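PDB 4KL0: inosine-uridine nucleoside N-ribohydrolase from Xanthomonas oryzae pv. oryzae, which binds calcium and probably hydrolyses N-glycosyl bonds, as nucleoside hydrolases do, although the role of this bacterial effector is not established. Local coordinates for residues H22-P27 against D55-L60; V64-D69 against Q98-T103; R76-K81 against D125-D130; F84-L89 against G246-E251; R213-G218 against S345-V350. All blocks are in the same frame, centred on the assembly; numbering follows the deposited sequence.

Contact 1 (H22-P27 against D55-L60); sequences HRPQLP and DGFLRL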
# COMPACT_ATOMS: atom_id res chain seq x y z
N HIS A 22 -16.21 15.31 -4.69
CA HIS A 22 -15.00 15.58 -5.42
C HIS A 22 -14.70 14.46 -6.40
O HIS A 22 -13.52 14.29 -6.77
CB HIS A 22 -13.80 15.68 -4.45
CG HIS A 22 -13.83 16.87 -3.53
ND1 HIS A 22 -14.85 17.10 -2.64
CD2 HIS A 22 -12.94 17.87 -3.36
CE1 HIS A 22 -14.61 18.22 -1.97
NE2 HIS A 22 -13.45 18.70 -2.38
N ARG A 23 -15.71 13.68 -6.79
CA ARG A 23 -15.51 12.60 -7.75
C ARG A 23 -14.99 13.21 -9.02
O ARG A 23 -15.47 14.28 -9.43
CB ARG A 23 -16.80 11.82 -8.12
CG ARG A 23 -17.45 11.01 -7.04
CD ARG A 23 -18.61 10.26 -7.66
NE ARG A 23 -19.22 9.30 -6.76
CZ ARG A 23 -20.26 9.53 -5.98
NH1 ARG A 23 -20.84 10.73 -5.97
NH2 ARG A 23 -20.76 8.57 -5.20
N PRO A 24 -14.02 12.55 -9.66
CA PRO A 24 -13.54 12.99 -10.98
C PRO A 24 -14.56 12.67 -12.09
O PRO A 24 -15.51 11.90 -11.87
CB PRO A 24 -12.27 12.15 -11.16
CG PRO A 24 -12.56 10.89 -10.42
CD PRO A 24 -13.27 11.36 -9.18
N GLN A 25 -14.39 13.25 -13.27
CA GLN A 25 -15.28 12.93 -14.38
C GLN A 25 -15.15 11.50 -14.84
O GLN A 25 -16.10 10.87 -15.28
CB GLN A 25 -14.96 13.84 -15.57
CG GLN A 25 -15.22 15.27 -15.27
CD GLN A 25 -16.13 15.90 -16.29
OE1 GLN A 25 -15.74 16.09 -17.46
NE2 GLN A 25 -17.38 16.17 -15.88
N LEU A 26 -13.93 10.98 -14.78
CA LEU A 26 -13.71 9.62 -15.17
C LEU A 26 -12.89 8.98 -14.05
O LEU A 26 -11.97 9.66 -13.52
CB LEU A 26 -12.87 9.62 -16.44
CG LEU A 26 -13.45 9.22 -17.82
CD1 LEU A 26 -14.97 9.23 -17.87
CD2 LEU A 26 -12.84 10.15 -18.86
N PRO A 27 -13.16 7.69 -13.74
CA PRO A 27 -12.25 7.07 -12.75
C PRO A 27 -10.86 6.98 -13.32
O PRO A 27 -10.67 6.78 -14.52
CB PRO A 27 -12.84 5.67 -12.49
CG PRO A 27 -14.30 5.70 -13.16
CD PRO A 27 -14.13 6.72 -14.29
N ASP A 55 -17.11 4.07 -5.99
CA ASP A 55 -17.48 5.49 -6.06
C ASP A 55 -16.91 6.29 -7.24
O ASP A 55 -17.14 7.51 -7.31
CB ASP A 55 -17.18 6.22 -4.74
CG ASP A 55 -18.09 5.76 -3.60
OD1 ASP A 55 -19.17 5.13 -3.91
OD2 ASP A 55 -17.76 6.02 -2.41
N GLY A 56 -16.18 5.64 -8.13
CA GLY A 56 -15.77 6.29 -9.37
C GLY A 56 -14.50 7.11 -9.31
O GLY A 56 -14.24 7.94 -10.21
N PHE A 57 -13.67 6.87 -8.29
CA PHE A 57 -12.38 7.59 -8.21
C PHE A 57 -11.29 6.90 -9.00
O PHE A 57 -10.40 7.56 -9.56
CB PHE A 57 -11.96 7.73 -6.74
CG PHE A 57 -12.73 8.75 -5.99
CD1 PHE A 57 -12.27 10.05 -5.90
CD2 PHE A 57 -13.98 8.44 -5.44
CE1 PHE A 57 -13.01 11.02 -5.25
CE2 PHE A 57 -14.72 9.39 -4.76
CZ PHE A 57 -14.24 10.69 -4.67
N LEU A 58 -11.33 5.58 -9.03
CA LEU A 58 -10.29 4.82 -9.68
C LEU A 58 -10.87 3.55 -10.25
O LEU A 58 -12.01 3.15 -9.91
CB LEU A 58 -9.17 4.48 -8.69
CG LEU A 58 -9.50 3.55 -7.50
CD1 LEU A 58 -9.46 2.13 -7.94
CD2 LEU A 58 -8.46 3.71 -6.37
N ARG A 59 -10.10 2.91 -11.11
CA ARG A 59 -10.46 1.57 -11.54
C ARG A 59 -9.17 0.76 -11.53
O ARG A 59 -8.16 1.15 -12.18
CB ARG A 59 -11.21 1.56 -12.88
CG ARG A 59 -11.48 0.15 -13.36
CD ARG A 59 -12.19 0.13 -14.71
NE ARG A 59 -11.24 0.46 -15.75
CZ ARG A 59 -11.48 0.32 -17.05
NH1 ARG A 59 -12.66 -0.17 -17.46
NH2 ARG A 59 -10.55 0.64 -17.94
N LEU A 60 -9.17 -0.29 -10.69
CA LEU A 60 -7.91 -1.04 -10.44
C LEU A 60 -7.81 -2.09 -11.52
O LEU A 60 -8.48 -3.14 -11.44
CB LEU A 60 -7.92 -1.66 -9.03
CG LEU A 60 -6.69 -2.39 -8.57
CD1 LEU A 60 -5.47 -1.48 -8.68
CD2 LEU A 60 -6.95 -2.87 -7.13
O HOH W 1 -20.75 5.91 -6.39
O HOH W 2 -15.85 9.17 -11.99

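Contact 2 (V64-D69 against Q98-T103); sequences VVTLGD and QDYPMT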
# COMPACT_ATOMS: atom_id res chain seq x y z
N VAL A 64 0.62 -6.10 -9.97
CA VAL A 64 1.77 -6.99 -10.12
C VAL A 64 2.41 -7.15 -8.72
O VAL A 64 2.60 -6.19 -8.00
CB VAL A 64 2.78 -6.45 -11.11
CG1 VAL A 64 3.95 -7.39 -11.21
CG2 VAL A 64 2.08 -6.29 -12.53
N VAL A 65 2.67 -8.38 -8.34
CA VAL A 65 2.99 -8.72 -6.93
C VAL A 65 4.47 -9.10 -6.81
O VAL A 65 5.02 -9.92 -7.61
CB VAL A 65 2.12 -9.94 -6.49
CG1 VAL A 65 2.52 -10.44 -5.14
CG2 VAL A 65 0.63 -9.54 -6.51
N THR A 66 5.13 -8.59 -5.77
CA THR A 66 6.55 -8.86 -5.57
C THR A 66 6.78 -9.38 -4.15
O THR A 66 5.81 -9.68 -3.47
CB THR A 66 7.41 -7.60 -5.93
OG1 THR A 66 8.82 -7.90 -5.95
CG2 THR A 66 7.18 -6.43 -4.95
N LEU A 67 8.04 -9.58 -3.78
CA LEU A 67 8.60 -9.96 -2.47
C LEU A 67 8.62 -11.49 -2.30
O LEU A 67 7.56 -12.12 -2.16
CB LEU A 67 7.85 -9.30 -1.26
CG LEU A 67 8.57 -9.47 0.08
CD1 LEU A 67 9.80 -8.52 0.16
CD2 LEU A 67 7.57 -9.00 1.15
N GLY A 68 9.83 -12.04 -2.38
CA GLY A 68 10.09 -13.47 -2.28
C GLY A 68 10.59 -14.04 -3.60
O GLY A 68 10.68 -13.37 -4.64
N ASP A 69 10.89 -15.33 -3.53
CA ASP A 69 11.23 -16.06 -4.77
C ASP A 69 10.01 -16.31 -5.63
O ASP A 69 8.89 -15.91 -5.25
CB ASP A 69 12.03 -17.32 -4.40
CG ASP A 69 11.19 -18.44 -3.77
OD1 ASP A 69 9.95 -18.37 -3.62
OD2 ASP A 69 11.82 -19.45 -3.39
N GLN A 98 8.69 -10.30 -11.50
CA GLN A 98 9.91 -11.04 -11.86
C GLN A 98 10.95 -11.23 -10.73
O GLN A 98 10.88 -10.62 -9.65
CB GLN A 98 10.56 -10.34 -13.06
CG GLN A 98 11.26 -9.05 -12.66
CD GLN A 98 11.97 -8.37 -13.82
OE1 GLN A 98 13.22 -8.22 -13.79
NE2 GLN A 98 11.21 -7.92 -14.80
N ASP A 99 11.94 -12.08 -10.97
CA ASP A 99 12.97 -12.34 -10.00
C ASP A 99 13.82 -11.11 -9.71
O ASP A 99 14.04 -10.26 -10.57
CB ASP A 99 13.90 -13.43 -10.54
CG ASP A 99 13.35 -14.85 -10.33
OD1 ASP A 99 12.36 -15.06 -9.57
OD2 ASP A 99 13.95 -15.78 -10.95
N TYR A 100 14.35 -11.05 -8.52
CA TYR A 100 15.22 -9.96 -8.19
C TYR A 100 16.23 -10.50 -7.22
O TYR A 100 16.05 -11.57 -6.64
CB TYR A 100 14.35 -8.78 -7.61
CG TYR A 100 13.74 -9.10 -6.29
CD1 TYR A 100 14.40 -8.85 -5.10
CD2 TYR A 100 12.52 -9.74 -6.25
CE1 TYR A 100 13.83 -9.17 -3.87
CE2 TYR A 100 11.93 -10.07 -5.06
CZ TYR A 100 12.60 -9.81 -3.88
OH TYR A 100 12.01 -10.15 -2.68
N PRO A 101 17.34 -9.79 -7.01
CA PRO A 101 18.41 -10.30 -6.14
C PRO A 101 18.06 -10.30 -4.63
O PRO A 101 17.47 -9.33 -4.17
CB PRO A 101 19.56 -9.34 -6.43
CG PRO A 101 18.93 -8.10 -6.91
CD PRO A 101 17.68 -8.52 -7.67
N MET A 102 18.37 -11.39 -3.91
CA MET A 102 18.07 -11.58 -2.47
C MET A 102 19.28 -12.17 -1.74
O MET A 102 19.72 -13.27 -2.07
CB MET A 102 16.88 -12.57 -2.30
CG MET A 102 15.50 -12.01 -1.86
SD MET A 102 14.15 -13.25 -1.67
CE MET A 102 14.08 -13.77 -3.38
N THR A 103 19.83 -11.48 -0.74
CA THR A 103 20.83 -12.08 0.12
C THR A 103 20.17 -13.12 1.03
O THR A 103 18.92 -13.26 1.06
CB THR A 103 21.43 -11.02 1.05
OG1 THR A 103 20.40 -10.55 1.97
CG2 THR A 103 21.95 -9.85 0.24
O HOH W 3 8.95 -9.00 -8.40
O HOH W 4 13.47 -13.25 -6.36

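Contact 3 (R76-K81 against D125-D130); sequences RAQLAK and DAVHTD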
# COMPACT_ATOMS: atom_id res chain seq x y z
N ARG A 76 1.60 -14.94 -2.90
CA ARG A 76 1.08 -13.61 -2.63
C ARG A 76 0.08 -13.18 -3.68
O ARG A 76 -0.94 -12.61 -3.33
CB ARG A 76 2.23 -12.59 -2.52
CG ARG A 76 3.19 -12.84 -1.40
CD ARG A 76 4.16 -11.62 -1.25
NE ARG A 76 5.35 -12.00 -0.49
CZ ARG A 76 5.38 -12.25 0.81
NH1 ARG A 76 4.24 -12.16 1.57
NH2 ARG A 76 6.54 -12.58 1.38
N ALA A 77 0.35 -13.48 -4.96
CA ALA A 77 -0.54 -13.09 -6.03
C ALA A 77 -1.88 -13.84 -5.91
O ALA A 77 -2.93 -13.28 -6.13
CB ALA A 77 0.11 -13.38 -7.41
N GLN A 78 -1.82 -15.12 -5.59
CA GLN A 78 -3.02 -15.90 -5.35
C GLN A 78 -3.80 -15.33 -4.19
O GLN A 78 -5.03 -15.28 -4.25
CB GLN A 78 -2.67 -17.34 -5.06
CG GLN A 78 -2.14 -18.09 -6.33
CD GLN A 78 -1.67 -19.48 -5.97
OE1 GLN A 78 -2.37 -20.19 -5.25
NE2 GLN A 78 -0.48 -19.86 -6.43
N LEU A 79 -3.13 -14.91 -3.12
CA LEU A 79 -3.87 -14.24 -2.06
C LEU A 79 -4.52 -12.90 -2.48
O LEU A 79 -5.65 -12.63 -2.12
CB LEU A 79 -2.96 -14.04 -0.84
CG LEU A 79 -3.51 -13.26 0.33
CD1 LEU A 79 -2.84 -13.76 1.51
CD2 LEU A 79 -3.24 -11.75 0.16
N ALA A 80 -3.79 -12.06 -3.21
CA ALA A 80 -4.36 -10.83 -3.69
C ALA A 80 -5.59 -11.11 -4.52
O ALA A 80 -6.64 -10.48 -4.33
CB ALA A 80 -3.34 -9.99 -4.46
N LYS A 81 -5.48 -12.08 -5.43
CA LYS A 81 -6.61 -12.35 -6.30
C LYS A 81 -7.79 -12.92 -5.50
O LYS A 81 -8.96 -12.52 -5.72
CB LYS A 81 -6.14 -13.26 -7.44
CG LYS A 81 -7.26 -13.70 -8.40
CD LYS A 81 -7.72 -12.53 -9.23
CE LYS A 81 -8.64 -12.97 -10.36
NZ LYS A 81 -9.13 -11.76 -11.02
N ASP A 125 -3.80 -21.11 -11.17
CA ASP A 125 -4.09 -20.72 -12.55
C ASP A 125 -5.02 -19.49 -12.65
O ASP A 125 -5.30 -19.01 -13.76
CB ASP A 125 -4.58 -21.95 -13.37
CG ASP A 125 -3.45 -23.02 -13.62
OD1 ASP A 125 -2.32 -22.64 -14.07
OD2 ASP A 125 -3.70 -24.25 -13.35
N ALA A 126 -5.44 -18.91 -11.51
CA ALA A 126 -6.18 -17.64 -11.56
C ALA A 126 -5.30 -16.39 -11.67
O ALA A 126 -5.82 -15.30 -11.92
CB ALA A 126 -7.12 -17.50 -10.35
N VAL A 127 -3.99 -16.54 -11.50
CA VAL A 127 -3.06 -15.42 -11.62
C VAL A 127 -2.06 -15.65 -12.78
O VAL A 127 -1.83 -16.80 -13.21
CB VAL A 127 -2.35 -15.18 -10.27
CG1 VAL A 127 -3.43 -15.02 -9.15
CG2 VAL A 127 -1.47 -16.31 -9.95
N HIS A 128 -1.49 -14.56 -13.27
CA HIS A 128 -0.69 -14.57 -14.51
C HIS A 128 0.81 -14.56 -14.15
O HIS A 128 1.18 -14.13 -13.07
CB HIS A 128 -1.11 -13.39 -15.37
CG HIS A 128 -2.54 -13.44 -15.79
ND1 HIS A 128 -2.98 -14.19 -16.86
CD2 HIS A 128 -3.64 -12.81 -15.29
CE1 HIS A 128 -4.29 -14.03 -17.00
NE2 HIS A 128 -4.72 -13.21 -16.06
N THR A 129 1.67 -15.10 -15.02
CA THR A 129 3.04 -15.32 -14.62
C THR A 129 3.94 -14.36 -15.35
O THR A 129 5.16 -14.39 -15.19
CB THR A 129 3.50 -16.77 -14.88
OG1 THR A 129 2.95 -17.21 -16.13
CG2 THR A 129 3.03 -17.69 -13.75
N ASP A 130 3.32 -13.52 -16.16
CA ASP A 130 4.10 -12.68 -17.07
C ASP A 130 4.28 -11.22 -16.64
O ASP A 130 4.38 -10.33 -17.49
CB ASP A 130 3.62 -12.82 -18.53
CG ASP A 130 2.10 -12.73 -18.66
OD1 ASP A 130 1.42 -12.76 -17.61
OD2 ASP A 130 1.60 -12.62 -19.82

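Contact 4 (F84-L89 against G246-E251); sequences FDRLAL and GHPVGE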
# COMPACT_ATOMS: atom_id res chain seq x y z
N PHE A 84 -9.41 -9.80 -3.96
CA PHE A 84 -10.22 -9.09 -4.96
C PHE A 84 -11.54 -9.82 -5.28
O PHE A 84 -12.58 -9.17 -5.39
CB PHE A 84 -9.41 -8.80 -6.23
CG PHE A 84 -8.27 -7.87 -5.99
CD1 PHE A 84 -8.47 -6.62 -5.38
CD2 PHE A 84 -7.01 -8.24 -6.39
CE1 PHE A 84 -7.35 -5.77 -5.15
CE2 PHE A 84 -5.89 -7.42 -6.19
CZ PHE A 84 -6.09 -6.19 -5.59
N ASP A 85 -11.47 -11.14 -5.37
CA ASP A 85 -12.68 -11.95 -5.61
C ASP A 85 -13.73 -11.75 -4.50
O ASP A 85 -14.93 -11.52 -4.76
CB ASP A 85 -12.30 -13.43 -5.67
CG ASP A 85 -11.56 -13.83 -6.94
OD1 ASP A 85 -11.53 -13.07 -7.95
OD2 ASP A 85 -11.02 -14.96 -6.90
N ARG A 86 -13.28 -11.77 -3.24
CA ARG A 86 -14.17 -11.59 -2.06
C ARG A 86 -14.65 -10.14 -1.86
O ARG A 86 -15.59 -9.86 -1.12
CB ARG A 86 -13.43 -12.07 -0.82
CG ARG A 86 -13.22 -13.57 -0.91
CD ARG A 86 -12.31 -14.07 0.21
NE ARG A 86 -12.21 -15.53 0.26
CZ ARG A 86 -11.46 -16.29 -0.54
NH1 ARG A 86 -10.79 -15.78 -1.56
NH2 ARG A 86 -11.43 -17.61 -0.36
N LEU A 87 -13.98 -9.20 -2.52
CA LEU A 87 -14.40 -7.80 -2.53
C LEU A 87 -15.25 -7.51 -3.76
O LEU A 87 -15.59 -6.37 -4.01
CB LEU A 87 -13.16 -6.87 -2.57
CG LEU A 87 -12.25 -6.85 -1.36
CD1 LEU A 87 -11.00 -6.00 -1.72
CD2 LEU A 87 -12.97 -6.30 -0.10
N ALA A 88 -15.62 -8.53 -4.53
CA ALA A 88 -16.37 -8.33 -5.79
C ALA A 88 -15.69 -7.31 -6.71
O ALA A 88 -16.31 -6.36 -7.23
CB ALA A 88 -17.81 -7.92 -5.51
N LEU A 89 -14.37 -7.48 -6.84
CA LEU A 89 -13.62 -6.83 -7.89
C LEU A 89 -13.14 -7.96 -8.79
O LEU A 89 -11.93 -8.29 -8.85
CB LEU A 89 -12.45 -6.10 -7.28
CG LEU A 89 -12.82 -4.83 -6.51
CD1 LEU A 89 -11.57 -4.36 -5.73
CD2 LEU A 89 -13.38 -3.70 -7.41
N GLY A 246 -18.52 -10.21 9.91
CA GLY A 246 -18.11 -11.50 9.38
C GLY A 246 -17.63 -11.47 7.93
O GLY A 246 -17.58 -12.52 7.28
N HIS A 247 -17.29 -10.31 7.39
CA HIS A 247 -16.74 -10.36 6.03
C HIS A 247 -15.38 -11.05 6.11
O HIS A 247 -14.58 -10.71 6.98
CB HIS A 247 -16.55 -8.95 5.44
CG HIS A 247 -16.29 -8.95 3.96
ND1 HIS A 247 -15.16 -9.52 3.40
CD2 HIS A 247 -17.01 -8.43 2.93
CE1 HIS A 247 -15.21 -9.36 2.09
NE2 HIS A 247 -16.31 -8.68 1.78
N PRO A 248 -15.12 -12.04 5.22
CA PRO A 248 -13.84 -12.77 5.36
C PRO A 248 -12.61 -11.86 5.23
O PRO A 248 -11.58 -12.17 5.83
CB PRO A 248 -13.85 -13.77 4.19
CG PRO A 248 -14.91 -13.24 3.23
CD PRO A 248 -15.96 -12.61 4.14
N VAL A 249 -12.71 -10.77 4.46
CA VAL A 249 -11.53 -9.94 4.31
C VAL A 249 -11.35 -9.09 5.54
O VAL A 249 -10.24 -8.87 6.01
CB VAL A 249 -11.63 -9.08 3.03
CG1 VAL A 249 -10.48 -8.07 2.98
CG2 VAL A 249 -11.62 -10.01 1.79
N GLY A 250 -12.48 -8.65 6.12
CA GLY A 250 -12.40 -7.97 7.40
C GLY A 250 -11.86 -8.82 8.56
O GLY A 250 -11.04 -8.33 9.35
N GLU A 251 -12.30 -10.08 8.65
CA GLU A 251 -11.80 -10.97 9.69
C GLU A 251 -10.32 -11.28 9.43
O GLU A 251 -9.52 -11.33 10.36
CB GLU A 251 -12.58 -12.30 9.72
CG GLU A 251 -14.07 -12.11 10.13
CD GLU A 251 -14.85 -13.41 10.08
OE1 GLU A 251 -14.43 -14.32 9.32
OE2 GLU A 251 -15.88 -13.53 10.82

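Contact 5 (R213-G218 against S345-V350); sequences RAQQLG and SPVEHV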
# COMPACT_ATOMS: atom_id res chain seq x y z
N ARG A 213 14.55 7.21 -13.38
CA ARG A 213 13.96 7.23 -14.70
C ARG A 213 12.65 8.02 -14.73
O ARG A 213 12.29 8.55 -15.79
CB ARG A 213 13.77 5.83 -15.27
CG ARG A 213 13.41 5.74 -16.74
CD ARG A 213 14.63 6.08 -17.65
NE ARG A 213 14.32 5.94 -19.08
CZ ARG A 213 14.86 6.71 -20.04
NH1 ARG A 213 15.72 7.67 -19.69
NH2 ARG A 213 14.55 6.54 -21.33
N ALA A 214 11.94 8.10 -13.61
CA ALA A 214 10.64 8.74 -13.62
C ALA A 214 10.96 10.21 -13.86
O ALA A 214 10.31 10.89 -14.68
CB ALA A 214 9.95 8.56 -12.22
N GLN A 215 12.00 10.67 -13.19
CA GLN A 215 12.43 12.08 -13.28
C GLN A 215 13.00 12.41 -14.67
O GLN A 215 12.69 13.47 -15.22
CB GLN A 215 13.40 12.44 -12.19
CG GLN A 215 12.78 12.58 -10.76
CD GLN A 215 13.84 12.65 -9.67
OE1 GLN A 215 14.19 13.74 -9.16
NE2 GLN A 215 14.35 11.46 -9.26
N GLN A 216 13.79 11.50 -15.24
CA GLN A 216 14.27 11.66 -16.63
C GLN A 216 13.14 11.70 -17.65
O GLN A 216 13.24 12.38 -18.70
CB GLN A 216 15.24 10.55 -16.99
CG GLN A 216 16.43 10.61 -16.10
CD GLN A 216 17.45 9.52 -16.38
OE1 GLN A 216 17.17 8.50 -17.00
NE2 GLN A 216 18.67 9.78 -15.93
N LEU A 217 12.06 10.96 -17.37
CA LEU A 217 10.92 10.92 -18.26
C LEU A 217 9.88 12.05 -17.95
O LEU A 217 8.87 12.17 -18.66
CB LEU A 217 10.28 9.54 -18.24
CG LEU A 217 10.96 8.28 -18.77
CD1 LEU A 217 10.06 7.11 -18.49
CD2 LEU A 217 11.13 8.37 -20.29
N GLY A 218 10.14 12.86 -16.93
CA GLY A 218 9.25 13.97 -16.59
C GLY A 218 7.95 13.53 -15.94
O GLY A 218 6.94 14.26 -15.98
N SER A 345 11.78 18.01 -13.15
CA SER A 345 10.68 17.06 -12.98
C SER A 345 10.20 17.00 -11.53
O SER A 345 10.99 16.91 -10.59
CB SER A 345 11.06 15.67 -13.48
OG SER A 345 9.88 14.90 -13.67
N PRO A 346 8.87 17.10 -11.34
CA PRO A 346 8.36 17.29 -9.99
C PRO A 346 8.54 16.07 -9.11
O PRO A 346 8.28 14.96 -9.54
CB PRO A 346 6.85 17.54 -10.16
CG PRO A 346 6.66 17.85 -11.56
CD PRO A 346 7.84 17.34 -12.38
N VAL A 347 8.95 16.34 -7.88
CA VAL A 347 9.05 15.33 -6.84
C VAL A 347 8.47 15.86 -5.53
O VAL A 347 8.98 16.78 -4.95
CB VAL A 347 10.52 14.87 -6.64
CG1 VAL A 347 10.58 13.83 -5.47
CG2 VAL A 347 11.11 14.29 -7.93
N GLU A 348 7.36 15.30 -5.05
CA GLU A 348 6.75 15.81 -3.86
C GLU A 348 6.91 14.90 -2.67
O GLU A 348 6.92 13.66 -2.83
CB GLU A 348 5.25 16.02 -4.10
CG GLU A 348 4.95 17.08 -5.13
CD GLU A 348 3.48 17.14 -5.36
OE1 GLU A 348 2.91 16.07 -5.69
OE2 GLU A 348 2.88 18.22 -5.19
N HIS A 349 7.00 15.49 -1.48
CA HIS A 349 7.19 14.72 -0.28
C HIS A 349 5.97 14.80 0.61
O HIS A 349 5.40 15.89 0.86
CB HIS A 349 8.44 15.23 0.47
CG HIS A 349 8.57 14.68 1.86
ND1 HIS A 349 8.52 15.48 2.99
CD2 HIS A 349 8.71 13.42 2.31
CE1 HIS A 349 8.62 14.73 4.07
NE2 HIS A 349 8.76 13.47 3.69
N VAL A 350 5.50 13.64 1.08
CA VAL A 350 4.47 13.64 2.12
C VAL A 350 4.95 12.95 3.41
O VAL A 350 4.98 11.71 3.48
CB VAL A 350 3.13 12.95 1.67
CG1 VAL A 350 2.04 13.04 2.77
CG2 VAL A 350 2.63 13.56 0.34
O HOH W 5 13.75 16.11 -10.34

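Contact 1 (H22-P27 against D55-L60)
Asp-55 OD1 is the best-held polar atom here: two partners grip it, a salt bridge from Arg-20 NH2 and a bridging water that donates to OD1 and accepts from Arg-23 NH2. Asp-55 and Gly-56 form the end of helix 41-54, closed by a Schellman motif with Gly-56 at positive phi (86°), within the beta-alpha-beta crossover that joins parallel strands 28-34 and 58-65. Arg-23 lies across this helix end. Its CG is anti to the carbonyl carbon and the chain runs extended from CG to NE, so that NE donates to Asp-55 O at 2.8 Å. The bond is bent, 137° at the hydrogen, but it falls on a carbonyl lone pair and almost in the guanidinium plane. Arg-23 NH2 stays 4.0 Å from Asp-55 OD1, beyond a salt bridge, and the water fills the step between them. The Phe-57 ring meets the loop backbone obliquely: its CZ comes to 3.8 Å from Arg-23 CA, while Pro-24 CD rests 3.7 Å from CD1 of the ring. A second water donates to both Pro-24 O and Gly-56 O, tying the loop at Pro-24 to the helix end. Gly-56 O is also met by a CA-H···O contact, 3.3 Å from Pro-27 CA.

Contact 2 (V64-D69 against Q98-T103)
Tyr-100 holds its CG in the crowded position between backbone N and carbonyl carbon (chi1 67°), which carries the phenol across to the loop after strand 58-65; Thr-66 sets OG1 anti to its own N (chi1 -171°), turning the hydroxyl toward the same gap. There Tyr-100 OH accepts from Gly-68 N at 2.9 Å, nearly straight, with the donor lying in the ring plane beyond the edge. The same hydroxyl is hydrogen-bonded to His-110 ND1, so the buried phenol tip is held from two sides. Thr-66 OG1 passes beside the ring, 3.9 Å from Tyr-100 CE2, and donates to a water that in turn donates to Gln-98 O. A second water, on longer bonds, links Tyr-100 N with Gly-68 O. Met-102 bends at its last torsion and lays CE 3.5 Å from Gly-68 C, against the peptide that leads into Asp-69. Asp-69 is the N-cap of helix 70-86, its OD1 accepting from Met-72 N. The contact thus joins the loops that follow two neighbouring parallel strands, 58-65 and 93-96, beside helix 155-163 on one flank, while Leu-67 packs on calcium ligand Asp-35 and on helix 198-202.

Contact 3 (R76-K81 against D125-D130)
Helix 70-86 receives the loop that precedes helix 133-141, and Val-127 makes most of the contact. Val-127 points at the helix with CG1 anti to its carbonyl carbon and CG2 in the crowded position, so the two methyls rest against different atoms. CG1 comes 3.5 Å from Ala-77 O and 3.7 Å from Lys-81 CB, one turn further along the helix; Ala-77 O is already taken by Lys-81 N, so the methyl merely leans on an occupied helical carbonyl. CG2 instead approaches Gln-78 CG at 4.1 Å and the methyl of Ala-77. This helix is the crossover between parallel strands 58-65 and 93-96 of a Rossmann-like sheet, and segment 125-130 runs beside its edge strand, His-128 making backbone bonds with Val-94 and Arg-96. Lys-81 leaves with CG anti to its N, then bends at chi2 (70°) and slides past Val-127 in the opposite sense, its CE 4.0 Å from Ala-126 O. Its ammonium NZ continues to Val-92 O, where it hydrogen-bonds.

Contact 4 (F84-L89 against G246-E251)
Arg-86 starts toward the second helix at once: its CB packs on Val-249 CG2 at 3.8 Å. With CG anti to the carbonyl carbon the chain then runs extended, and CD passes obliquely over Pro-248 CG at 4.1 Å. The guanidinium at the tip turns back to its own helix, where NH1 hydrogen-bonds to Gly-82 O. What the aliphatic stem of Arg-86 covers is the first turn of helix 248-269, and it does so from the last turn of helix 70-86. That helix closes with a Schellman motif: Ala-88 is the C-prime residue, at positive phi, and Leu-89 N bonds back to Phe-84 O at 2.9 Å while Ala-88 N reaches Asp-85 O. Helix 248-269 opens with His-247 as N-cap, CG anti to its N (chi1 -167°). Its ND1 accepts from Val-249 N at 2.9 Å along a fairly straight line, 162° at the hydrogen, with the donor in the ring plane. This bond fixes the rotation of the imidazole and presents its far edge to the end of the other helix, where NE2 stands 3.2 Å from Arg-86 O, near the plane of the ring. Beside it Leu-87 CD2 lies 4.3 Å from Val-249 CG1. Val-249 also packs on Val-43 and Thr-47 of helix 41-54, and Leu-373 covers both Leu-87 and His-247.

Contact 5 (R213-G218 against S345-V350)
Helix 204-216 finishes in a Schellman motif, Gly-218 taking positive phi (73°) and sending its N back to Gln-215 O, while the other backbone runs extended from Ser-345 into strand 347-350. The two come closest where Gly-218 CA and Ser-345 CA stand 5.0 Å apart. Ser-345 points into the helix end: CB lies 3.2 Å from Gln-215 O, and OG, anti to the backbone N, sits 3.1 Å from Gly-218 CA. Gln-215 reaches out with an extended chain and crosses Val-347 at about a right angle, its OE1 3.4 Å from Val-347 CG2. A water donates to both Gln-215 OE1 (2.7 Å) and Ser-345 O. On the amide's other side NE2 donates to Tyr-211 O and Val-191 O. Strand 347-350 lies parallel to 221-224 in the sheet, and Leu-221 packs against both Gln-215 and Val-347. With no direct hydrogen bond between the segments, cohesion rests on close packing and one water, while the buried amide is oriented by carbonyls at NE2 and a donor at OE1.

Overall arrangement
Starting from the N terminus, contact 1 closes the short loop around strand 28-34 and helix 41-54 and finishes before any other opens. Contact 2 opens further along strand 58-65 and closes after strand 93-96. Helix 70-86 lies inside that loop, so contact 3, leaving from it for residues 125-130, crosses contact 2; Leu-67 O and Arg-76 NE meet where they adjoin. Contact 4 leaves the end of the same helix and crosses both, spanning to helix 248-269, and it touches contact 1 through Phe-84 and Leu-60. Contact 5 crosses contact 4 alone, about 35 Å away between centres on the opposite side of the chain's centre, joining the end of helix 204-216 to strand 347-350. None nests.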